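Local coordinates for protein putative phosphosugar isomerase (Clostridium difficile, PDB 3G68) that probably binds phosphorylated sugars and may act as an isomerase related to glucosamine-6-phosphate synthase, at residues L25-E28 and V29-N33; S170-Y173 and N174-N178; T239-F243 and E244-H248; A253-S256 and D257-I260. All coordinates share one frame; numbering follows the deposited sequence. Where two conformers were deposited one is given.

Contact 1: L25-E28 and V29-N33; sequences LFNE and VKRTN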
loop_
_atom_site.group_PDB
_atom_site.type_symbol
_atom_site.label_atom_id
_atom_site.label_comp_id
_atom_site.label_asym_id
_atom_site.label_seq_id
_atom_site.Cartn_x
_atom_site.Cartn_y
_atom_site.Cartn_z
ATOM N N LEU B 25 34.358 4.557 -31.703
ATOM C CA LEU B 25 35.781 4.326 -31.863
ATOM C C LEU B 25 36.151 3.311 -32.963
ATOM O O LEU B 25 37.067 3.561 -33.734
ATOM C CB LEU B 25 36.429 3.920 -30.530
ATOM C CG LEU B 25 37.956 3.845 -30.563
ATOM C CD1 LEU B 25 38.528 5.228 -30.823
ATOM C CD2 LEU B 25 38.481 3.278 -29.250
ATOM N N PHE B 26 35.414 2.206 -33.045
ATOM C CA PHE B 26 35.713 1.134 -33.990
ATOM C C PHE B 26 34.884 1.149 -35.286
ATOM O O PHE B 26 34.934 0.194 -36.073
ATOM C CB PHE B 26 35.501 -0.191 -33.267
ATOM C CG PHE B 26 36.427 -0.370 -32.096
ATOM C CD1 PHE B 26 37.784 -0.624 -32.312
ATOM C CD2 PHE B 26 35.967 -0.257 -30.782
ATOM C CE1 PHE B 26 38.669 -0.771 -31.235
ATOM C CE2 PHE B 26 36.862 -0.412 -29.701
ATOM C CZ PHE B 26 38.206 -0.684 -29.940
ATOM N N ASN B 27 34.146 2.230 -35.517
ATOM C CA ASN B 27 33.247 2.267 -36.656
ATOM C C ASN B 27 33.907 2.115 -38.024
ATOM O O ASN B 27 33.310 1.519 -38.913
ATOM C CB ASN B 27 32.441 3.548 -36.691
ATOM C CG ASN B 27 31.246 3.432 -37.638
ATOM O OD1 ASN B 27 30.381 2.566 -37.470
ATOM N ND2 ASN B 27 31.220 4.265 -38.641
ATOM N N GLU B 28 35.125 2.635 -38.166
ATOM C CA GLU B 28 35.858 2.609 -39.440
ATOM C C GLU B 28 36.671 1.327 -39.571
ATOM O O GLU B 28 36.586 0.637 -40.576
ATOM C CB GLU B 28 36.790 3.832 -39.561
ATOM C CG GLU B 28 37.438 4.033 -40.954
ATOM C CD GLU B 28 38.630 4.983 -40.953
ATOM O OE1 GLU B 28 39.209 5.224 -39.871
ATOM O OE2 GLU B 28 39.037 5.451 -42.048
ATOM N N VAL B 29 37.469 1.006 -38.557
ATOM C CA VAL B 29 38.313 -0.193 -38.629
ATOM C C VAL B 29 37.503 -1.489 -38.826
ATOM O O VAL B 29 37.990 -2.407 -39.458
ATOM C CB VAL B 29 39.296 -0.318 -37.410
ATOM C CG1 VAL B 29 38.523 -0.575 -36.120
ATOM C CG2 VAL B 29 40.359 -1.412 -37.667
ATOM N N LYS B 30 36.286 -1.566 -38.296
ATOM C CA LYS B 30 35.467 -2.791 -38.415
ATOM C C LYS B 30 35.069 -3.066 -39.867
ATOM O O LYS B 30 34.728 -4.196 -40.218
ATOM C CB LYS B 30 34.188 -2.678 -37.574
ATOM C CG LYS B 30 33.095 -1.737 -38.127
ATOM C CD LYS B 30 31.848 -1.685 -37.243
ATOM C CE LYS B 30 30.790 -0.796 -37.850
ATOM N NZ LYS B 30 29.570 -0.683 -37.017
ATOM N N ARG B 31 35.040 -1.989 -40.664
ATOM C CA ARG B 31 34.656 -2.022 -42.056
ATOM C C ARG B 31 35.788 -2.442 -43.032
ATOM O O ARG B 31 35.502 -2.740 -44.174
ATOM C CB ARG B 31 34.064 -0.659 -42.473
ATOM C CG ARG B 31 32.847 -0.212 -41.662
ATOM C CD ARG B 31 32.471 1.242 -41.960
ATOM N NE ARG B 31 31.430 1.742 -41.064
ATOM C CZ ARG B 31 30.121 1.489 -41.177
ATOM N NH1 ARG B 31 29.630 0.726 -42.156
ATOM N NH2 ARG B 31 29.277 2.008 -40.297
ATOM N N THR B 32 37.047 -2.475 -42.587
ATOM C CA THR B 32 38.163 -2.892 -43.450
ATOM C C THR B 32 38.121 -4.381 -43.807
ATOM O O THR B 32 37.395 -5.168 -43.184
ATOM C CB THR B 32 39.546 -2.595 -42.799
ATOM O OG1 THR B 32 39.612 -3.163 -41.482
ATOM C CG2 THR B 32 39.757 -1.116 -42.703
ATOM N N ASN B 33 38.879 -4.746 -44.845
ATOM C CA ASN B 33 38.998 -6.134 -45.252
ATOM C C ASN B 33 40.237 -6.754 -44.611
ATOM O O ASN B 33 41.357 -6.438 -45.023
ATOM C CB ASN B 33 39.125 -6.239 -46.765
ATOM C CG ASN B 33 39.079 -7.671 -47.240
ATOM O OD1 ASN B 33 38.378 -8.511 -46.661
ATOM N ND2 ASN B 33 39.823 -7.962 -48.300
HETATM O O HOH W 1 37.871 3.077 -36.326
#

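Contact 2: S170-Y173 and N174-N178; sequences SEKY and NEEIN. With EDO (1,2-ethanediol), chain J.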
loop_
_atom_site.group_PDB
_atom_site.type_symbol
_atom_site.label_atom_id
_atom_site.label_comp_id
_atom_site.label_asym_id
_atom_site.label_seq_id
_atom_site.Cartn_x
_atom_site.Cartn_y
_atom_site.Cartn_z
ATOM N N SER B 170 23.711 -9.322 -33.391
ATOM C CA SER B 170 23.679 -8.123 -32.558
ATOM C C SER B 170 23.383 -8.485 -31.111
ATOM O O SER B 170 23.970 -7.868 -30.220
ATOM C CB SER B 170 22.676 -7.079 -33.070
ATOM O OG SER B 170 23.151 -6.584 -34.310
ATOM N N GLU B 171 22.490 -9.453 -30.868
ATOM C CA GLU B 171 22.181 -9.820 -29.492
ATOM C C GLU B 171 23.357 -10.526 -28.833
ATOM O O GLU B 171 23.577 -10.348 -27.645
ATOM C CB GLU B 171 20.880 -10.619 -29.387
ATOM C CG GLU B 171 19.648 -9.729 -29.645
ATOM C CD GLU B 171 18.318 -10.453 -29.507
ATOM O OE1 GLU B 171 18.312 -11.695 -29.344
ATOM O OE2 GLU B 171 17.266 -9.783 -29.584
ATOM N N LYS B 172 24.103 -11.316 -29.613
ATOM C CA LYS B 172 25.283 -12.021 -29.094
ATOM C C LYS B 172 26.352 -11.005 -28.708
ATOM O O LYS B 172 26.952 -11.155 -27.662
ATOM C CB LYS B 172 25.829 -13.051 -30.087
ATOM C CG LYS B 172 27.068 -13.834 -29.589
ATOM C CD LYS B 172 26.773 -14.730 -28.379
ATOM C CE LYS B 172 28.025 -15.515 -27.950
ATOM N NZ LYS B 172 27.856 -16.223 -26.631
ATOM N N TYR B 173 26.557 -9.969 -29.532
ATOM C CA TYR B 173 27.441 -8.845 -29.180
ATOM C C TYR B 173 26.991 -8.277 -27.825
ATOM O O TYR B 173 27.766 -8.200 -26.897
ATOM C CB TYR B 173 27.409 -7.744 -30.254
ATOM C CG TYR B 173 28.245 -6.517 -29.911
ATOM C CD1 TYR B 173 27.724 -5.491 -29.133
ATOM C CD2 TYR B 173 29.552 -6.393 -30.355
ATOM C CE1 TYR B 173 28.491 -4.377 -28.798
ATOM C CE2 TYR B 173 30.321 -5.272 -30.030
ATOM C CZ TYR B 173 29.780 -4.277 -29.241
ATOM O OH TYR B 173 30.547 -3.170 -28.907
ATOM N N ASN B 174 25.733 -7.875 -27.722
ATOM C CA ASN B 174 25.179 -7.354 -26.471
ATOM C C ASN B 174 25.387 -8.301 -25.259
ATOM O O ASN B 174 25.706 -7.879 -24.159
ATOM C CB ASN B 174 23.673 -7.109 -26.644
ATOM C CG ASN B 174 23.055 -6.508 -25.411
ATOM O OD1 ASN B 174 22.362 -7.189 -24.648
ATOM N ND2 ASN B 174 23.365 -5.249 -25.169
ATOM N N GLU B 175 25.170 -9.582 -25.458
ATOM C CA GLU B 175 25.373 -10.549 -24.387
ATOM C C GLU B 175 26.837 -10.565 -23.896
ATOM O O GLU B 175 27.084 -10.654 -22.695
ATOM C CB GLU B 175 25.023 -11.934 -24.862
ATOM C CG GLU B 175 25.224 -13.009 -23.820
ATOM C CD GLU B 175 24.751 -14.384 -24.256
ATOM O OE1 GLU B 175 24.337 -14.556 -25.421
ATOM O OE2 GLU B 175 24.820 -15.309 -23.412
ATOM N N GLU B 176 27.783 -10.547 -24.841
ATOM C CA GLU B 176 29.214 -10.516 -24.494
ATOM C C GLU B 176 29.593 -9.212 -23.788
ATOM O O GLU B 176 30.340 -9.245 -22.802
ATOM C CB GLU B 176 30.094 -10.790 -25.703
ATOM C CG GLU B 176 29.913 -12.194 -26.275
ATOM C CD GLU B 176 30.024 -13.320 -25.252
ATOM O OE1 GLU B 176 31.015 -13.372 -24.504
ATOM O OE2 GLU B 176 29.131 -14.188 -25.217
ATOM N N ILE B 177 29.062 -8.081 -24.251
ATOM C CA ILE B 177 29.300 -6.823 -23.516
ATOM C C ILE B 177 28.805 -6.947 -22.072
ATOM O O ILE B 177 29.489 -6.528 -21.151
ATOM C CB ILE B 177 28.620 -5.629 -24.171
ATOM C CG1 ILE B 177 29.251 -5.341 -25.544
ATOM C CG2 ILE B 177 28.693 -4.410 -23.249
ATOM C CD1 ILE B 177 30.727 -5.111 -25.538
ATOM N N ASN B 178 27.633 -7.537 -21.887
ATOM C CA ASN B 178 27.069 -7.711 -20.544
ATOM C C ASN B 178 27.888 -8.672 -19.649
ATOM O O ASN B 178 28.003 -8.421 -18.459
ATOM C CB ASN B 178 25.578 -8.007 -20.616
ATOM C CG ASN B 178 24.762 -6.717 -20.823
ATOM O OD1 ASN B 178 24.628 -5.904 -19.898
ATOM N ND2 ASN B 178 24.276 -6.504 -22.030
HETATM C C1 EDO J . 19.447 -10.662 -33.102
HETATM O O1 EDO J . 20.538 -9.736 -33.035
HETATM C C2 EDO J . 19.965 -12.054 -32.870
HETATM O O2 EDO J . 18.958 -12.844 -32.251
HETATM O O HOH W 2 21.657 -10.093 -25.658
#

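Contact 3: T239-F243 and E244-H248; sequences TGYEF and EEFIH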
loop_
_atom_site.group_PDB
_atom_site.type_symbol
_atom_site.label_atom_id
_atom_site.label_comp_id
_atom_site.label_asym_id
_atom_site.label_seq_id
_atom_site.Cartn_x
_atom_site.Cartn_y
_atom_site.Cartn_z
ATOM N N THR B 239 59.470 -14.123 -11.644
ATOM C CA THR B 239 59.173 -14.728 -12.933
ATOM C C THR B 239 57.818 -15.416 -12.878
ATOM O O THR B 239 57.449 -15.995 -11.860
ATOM C CB THR B 239 60.272 -15.715 -13.316
ATOM O OG1 THR B 239 61.528 -15.019 -13.282
ATOM C CG2 THR B 239 60.042 -16.248 -14.728
ATOM N N GLY B 240 57.071 -15.346 -13.984
ATOM C CA GLY B 240 55.747 -15.990 -14.109
ATOM C C GLY B 240 55.844 -17.189 -15.021
ATOM O O GLY B 240 56.622 -17.170 -15.989
ATOM N N TYR B 241 55.073 -18.235 -14.722
ATOM C CA TYR B 241 55.097 -19.487 -15.491
ATOM C C TYR B 241 53.708 -20.065 -15.658
ATOM O O TYR B 241 52.879 -19.974 -14.743
ATOM C CB TYR B 241 55.861 -20.571 -14.705
ATOM C CG TYR B 241 57.280 -20.199 -14.354
ATOM C CD1 TYR B 241 57.553 -19.485 -13.185
ATOM C CD2 TYR B 241 58.330 -20.524 -15.175
ATOM C CE1 TYR B 241 58.841 -19.131 -12.838
ATOM C CE2 TYR B 241 59.654 -20.157 -14.839
ATOM C CZ TYR B 241 59.885 -19.448 -13.663
ATOM O OH TYR B 241 61.145 -19.082 -13.314
ATOM N N GLU B 242 53.453 -20.680 -16.816
ATOM C CA GLU B 242 52.233 -21.498 -16.969
ATOM C C GLU B 242 52.498 -22.804 -16.159
ATOM O O GLU B 242 53.653 -23.214 -15.970
ATOM C CB GLU B 242 51.894 -21.702 -18.460
ATOM C CG GLU B 242 50.676 -22.621 -18.788
ATOM C CD GLU B 242 51.013 -24.099 -18.752
ATOM O OE1 GLU B 242 52.174 -24.443 -19.022
ATOM O OE2 GLU B 242 50.136 -24.924 -18.429
ATOM N N PHE B 243 51.431 -23.448 -15.682
ATOM C CA PHE B 243 51.499 -24.630 -14.811
ATOM C C PHE B 243 52.367 -25.774 -15.340
ATOM O O PHE B 243 53.273 -26.261 -14.652
ATOM C CB PHE B 243 50.067 -25.147 -14.559
ATOM C CG PHE B 243 49.958 -26.147 -13.465
ATOM C CD1 PHE B 243 50.127 -27.497 -13.725
ATOM C CD2 PHE B 243 49.676 -25.753 -12.171
ATOM C CE1 PHE B 243 50.032 -28.443 -12.698
ATOM C CE2 PHE B 243 49.564 -26.705 -11.145
ATOM C CZ PHE B 243 49.750 -28.048 -11.424
ATOM N N GLU B 244 52.072 -26.204 -16.559
ATOM C CA GLU B 244 52.860 -27.261 -17.200
ATOM C C GLU B 244 54.335 -26.925 -17.359
ATOM O O GLU B 244 55.171 -27.785 -17.076
ATOM C CB GLU B 244 52.280 -27.689 -18.542
ATOM C CG GLU B 244 51.446 -28.943 -18.472
ATOM C CD GLU B 244 52.256 -30.166 -18.171
ATOM O OE1 GLU B 244 51.708 -31.046 -17.497
ATOM O OE2 GLU B 244 53.438 -30.256 -18.567
ATOM N N GLU B 245 54.646 -25.709 -17.810
ATOM C CA GLU B 245 56.043 -25.322 -18.002
ATOM C C GLU B 245 56.811 -25.289 -16.685
ATOM O O GLU B 245 57.995 -25.639 -16.652
ATOM C CB GLU B 245 56.222 -24.008 -18.774
ATOM C CG GLU B 245 55.731 -22.758 -18.086
ATOM C CD GLU B 245 56.397 -21.470 -18.552
ATOM O OE1 GLU B 245 57.652 -21.419 -18.610
ATOM O OE2 GLU B 245 55.651 -20.492 -18.784
ATOM N N PHE B 246 56.140 -24.927 -15.591
ATOM C CA PHE B 246 56.793 -24.946 -14.284
ATOM C C PHE B 246 57.254 -26.376 -13.952
ATOM O O PHE B 246 58.314 -26.588 -13.390
ATOM C CB PHE B 246 55.857 -24.426 -13.201
ATOM C CG PHE B 246 56.471 -24.392 -11.845
ATOM C CD1 PHE B 246 56.407 -25.502 -11.009
ATOM C CD2 PHE B 246 57.107 -23.233 -11.387
ATOM C CE1 PHE B 246 56.954 -25.456 -9.752
ATOM C CE2 PHE B 246 57.678 -23.169 -10.128
ATOM C CZ PHE B 246 57.594 -24.276 -9.290
ATOM N N ILE B 247 56.451 -27.353 -14.322
ATOM C CA ILE B 247 56.793 -28.762 -14.083
ATOM C C ILE B 247 58.057 -29.150 -14.850
ATOM O O ILE B 247 58.833 -29.967 -14.381
ATOM C CB ILE B 247 55.606 -29.717 -14.457
ATOM C CG1 ILE B 247 54.380 -29.385 -13.605
ATOM C CG2 ILE B 247 55.974 -31.186 -14.243
ATOM C CD1 ILE B 247 53.115 -30.118 -14.039
ATOM N N HIS B 248 58.276 -28.547 -16.014
ATOM C CA HIS B 248 59.461 -28.837 -16.814
ATOM C C HIS B 248 60.729 -28.116 -16.307
ATOM O O HIS B 248 61.294 -27.268 -17.001
ATOM C CB HIS B 248 59.181 -28.553 -18.287
ATOM C CG HIS B 248 58.339 -29.603 -18.940
ATOM N ND1 HIS B 248 58.883 -30.617 -19.700
ATOM C CD2 HIS B 248 57.003 -29.816 -18.926
ATOM C CE1 HIS B 248 57.913 -31.400 -20.136
ATOM N NE2 HIS B 248 56.763 -30.935 -19.685
HETATM O O HOH W 3 56.915 -18.182 -19.215
#

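Contact 4: A253-S256 and D257-I260; sequences AINS and DSTI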
loop_
_atom_site.group_PDB
_atom_site.type_symbol
_atom_site.label_atom_id
_atom_site.label_comp_id
_atom_site.label_asym_id
_atom_site.label_seq_id
_atom_site.Cartn_x
_atom_site.Cartn_y
_atom_site.Cartn_z
ATOM N N ALA B 253 64.678 -25.170 -8.620
ATOM C CA ALA B 253 65.183 -23.977 -7.950
ATOM C C ALA B 253 64.374 -23.527 -6.723
ATOM O O ALA B 253 64.710 -22.502 -6.130
ATOM C CB ALA B 253 65.299 -22.797 -8.964
ATOM N N ILE B 254 63.373 -24.285 -6.295
ATOM C CA ILE B 254 62.543 -23.871 -5.148
ATOM C C ILE B 254 63.269 -24.219 -3.850
ATOM O O ILE B 254 63.815 -25.343 -3.698
ATOM C CB ILE B 254 61.139 -24.495 -5.220
ATOM C CG1 ILE B 254 60.401 -24.050 -6.501
ATOM C CG2 ILE B 254 60.298 -24.203 -3.961
ATOM C CD1 ILE B 254 60.211 -22.514 -6.742
ATOM N N ASN B 255 63.317 -23.252 -2.927
ATOM C CA ASN B 255 63.914 -23.466 -1.603
ATOM C C ASN B 255 63.111 -22.724 -0.544
ATOM O O ASN B 255 62.088 -22.098 -0.874
ATOM C CB ASN B 255 65.411 -23.131 -1.597
ATOM C CG ASN B 255 65.675 -21.722 -1.989
ATOM O OD1 ASN B 255 65.165 -20.824 -1.352
ATOM N ND2 ASN B 255 66.471 -21.514 -3.059
ATOM N N SER B 256 63.523 -22.809 0.722
ATOM C CA SER B 256 62.693 -22.264 1.795
ATOM C C SER B 256 62.560 -20.733 1.768
ATOM O O SER B 256 61.681 -20.149 2.446
ATOM C CB SER B 256 63.188 -22.770 3.156
ATOM O OG SER B 256 64.388 -22.105 3.456
ATOM N N ASP B 257 63.441 -20.073 1.039
ATOM C CA ASP B 257 63.351 -18.618 0.838
ATOM C C ASP B 257 62.509 -18.210 -0.396
ATOM O O ASP B 257 62.407 -17.002 -0.687
ATOM C CB ASP B 257 64.755 -18.000 0.693
ATOM C CG ASP B 257 65.507 -17.835 2.019
ATOM O OD1 ASP B 257 64.908 -17.850 3.130
ATOM O OD2 ASP B 257 66.733 -17.635 1.911
ATOM N N SER B 258 61.937 -19.178 -1.130
ATOM C CA SER B 258 61.109 -18.896 -2.297
ATOM C C SER B 258 59.675 -18.539 -1.874
ATOM O O SER B 258 59.105 -19.171 -0.943
ATOM C CB SER B 258 60.979 -20.141 -3.204
ATOM O OG SER B 258 62.242 -20.612 -3.657
ATOM N N THR B 259 59.112 -17.554 -2.566
ATOM C CA THR B 259 57.711 -17.175 -2.465
ATOM C C THR B 259 57.047 -17.591 -3.770
ATOM O O THR B 259 57.575 -17.300 -4.875
ATOM C CB THR B 259 57.540 -15.694 -2.225
ATOM O OG1 THR B 259 58.138 -15.345 -0.963
ATOM C CG2 THR B 259 56.031 -15.322 -2.202
ATOM N N ILE B 260 55.877 -18.219 -3.650
ATOM C CA ILE B 260 55.105 -18.677 -4.826
ATOM C C ILE B 260 53.646 -18.289 -4.694
ATOM O O ILE B 260 53.013 -18.501 -3.653
ATOM C CB ILE B 260 55.142 -20.217 -5.111
ATOM C CG1 ILE B 260 56.560 -20.770 -5.087
ATOM C CG2 ILE B 260 54.521 -20.519 -6.484
ATOM C CD1 ILE B 260 57.063 -21.007 -3.727
#

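Contact 1: L25-E28 and V29-N33
Arg31 folds back over Asn27 in a short helical turn on the loop from helix 22-25 to strand 36-40, leading into the first parallel sheet of this double-SIS protein. Arg31 NH2 donates to Asn27 OD1 at 3.1 Å, the amide and guanidinium planes standing 75° apart, while NE makes a weak, strongly bent bond to Asn27 O at 2.9 Å. With chi1 at -164° the Asn27 amide swings away from its own N and lies beside the Arg31 end. The extended Lys30 adds a weak bond from NZ to the same OD1 at 3.4 Å, and NZ also forms a long ion pair with Glu164. The backbone follows a helical course: Lys30 N binds Phe26 O at 3.1 Å, and Arg31 N bonds to Glu28 O at 3.0 Å. One rung is replaced by a water, which donates to Leu25 O and accepts from Val29 N. On the buried side Val29 CG1 meets the Phe26 ring at its edge, 3.9 Å from CD1, and both side chains rest on Leu157 of helix 145-165. Val29 O closes the turn by accepting twice, from Thr32 N and, at 2.7 Å, from Thr32 OG1.

Contact 2: S170-Y173 and N174-N178
Lys172 and Glu176 form an i to i+4 salt bridge on the first turns of helix 170-184, which packs on helix 145-165. The two chains cross obliquely. Lys172 kinks at chi2 (65°) and Glu176 at its own chi2 (-51°), bends that turn the two ends together, and NZ meets OE2 at 2.8 Å. The ammonium approaches on the anti side of that oxygen, 31° out of the carboxylate plane. OE2 is shared with Lys179, and OE1 is bound by Tyr309, so both oxygens of this buried carboxylate have partners. Glu175 OE1 lies 4.1 Å from Lys172 NZ, beyond a salt bridge, and may add a weaker electrostatic attraction.

On another side of the helix the Tyr173 ring slants across Ile177, with CE1 3.5 Å from Ile177 CG1. The ring is held by its hydroxyl, which bonds to Gln160, and by a cation-pi contact with Arg163. Near the helix start, Glu171 N donates to O1 of an ethanediol at 2.9 Å; Ser24 of the second subunit also binds this molecule. A water ties the next turn, donating to Glu171 O at 2.8 Å and to Asn174 OD1 at 3.2 Å. Asn178 turns its amide back along the helix while its OD1 bonds to Arg14 of the second subunit; Asn178 ND2 and Asn178 N reach Asn174 O from opposite faces of the carbonyl plane, ND2 at 2.9 Å.

Contact 3: T239-F243 and E244-H248
Both members of the capping box that starts helix 243-250 are glutamates, and the N-cap residue, Glu242, uses both carboxylate oxygens. Its chain bends at chi2 (-81°), laying the carboxylate over the helix end: OE2 takes Glu244 N at 3.0 Å from above the carboxylate plane, and OE1 takes Glu245 N at 3.0 Å on its syn side but tilted out of the carboxylate plane. Glu245 returns the bond, its OE2 accepting Glu242 N at 3.0 Å. For this its CG sits between the backbone N and the carbonyl carbon (chi1 66°), directing the chain back toward strand 238-242. A water donating to Glu245 OE2 at 2.7 Å gives that oxygen a second partner.

The sharp junction of strand and helix brings Tyr241 and Phe246 together in a T-shaped pair: the edge of Phe246 points at the face of Tyr241, with centroids 5.9 Å apart and planes at 78°. Glu244 OE1 forms a salt bridge with Arg270. On the flank against helix 271-279, Phe243 and Ile247 pack together one helical turn apart, Phe243 CE1 lying 3.8 Å from Ile247 CD1.

Contact 4: A253-S256 and D257-I260
A type I beta turn from Asn255 to Ser258 leads the chain into strand 258-264. Its closing bond runs from Ser258 N to Asn255 O at 2.9 Å. The side chain of Ser258 supplies a second link between the same two residues: Asn255 N donates to Ser258 OG at 2.9 Å in an almost straight bond (177°). With OG also bonded to Glu210 OE2 on strand 210-215, this buried hydroxyl joins the turn to the neighbouring strand.

Asn255 adds an Asx turn inside the beta turn. A chi1 of 59° folds the amide back over the turn, where OD1 accepts Asp257 N at 3.0 Å in the carbonyl plane. Asp257 CB comes within 3.5 Å of that same OD1, while its carboxylate is turned 83° from the asparagine amide.

In the fold, this turn ends the beta-alpha-beta crossover in which helix 243-250 carries the chain from strand 238-242, outermost in this chain's second five-stranded parallel sheet, to the middle strand of that sheet. Ser258 O is held there by Thr282 OG1 and Asn284 ND2. Thr259, the next residue, pairs through its backbone with Glu210 and Arg212 of strand 210-215. Ile254, just ahead of the turn, packs on Trp281 and Thr282, and its CG2 stands 4.1 Å from Ser258 OG.

Contacts 1 and 2 occupy one end of the chain, their centres about 18 Å apart and their nearest atoms about 6 Å apart; helix 145-165 serves both, Leu156 meeting Phe26 and Ile177 and Gln160 meeting Phe26 and Tyr173. Contacts 3 and 4 belong to the second sheet, with centres about 14 Å apart, and they touch where Phe246 CZ lies 4.0 Å from Ile254 CG1. The widest separation, about 49 Å between centres, is that of contacts 1 and 4. Contact 2 is the one bordering a second subunit, where an ethanediol bridges the chains. Another ethanediol lies about 6 Å from the side chain of Asp257; both probably came from the crystallisation liquor.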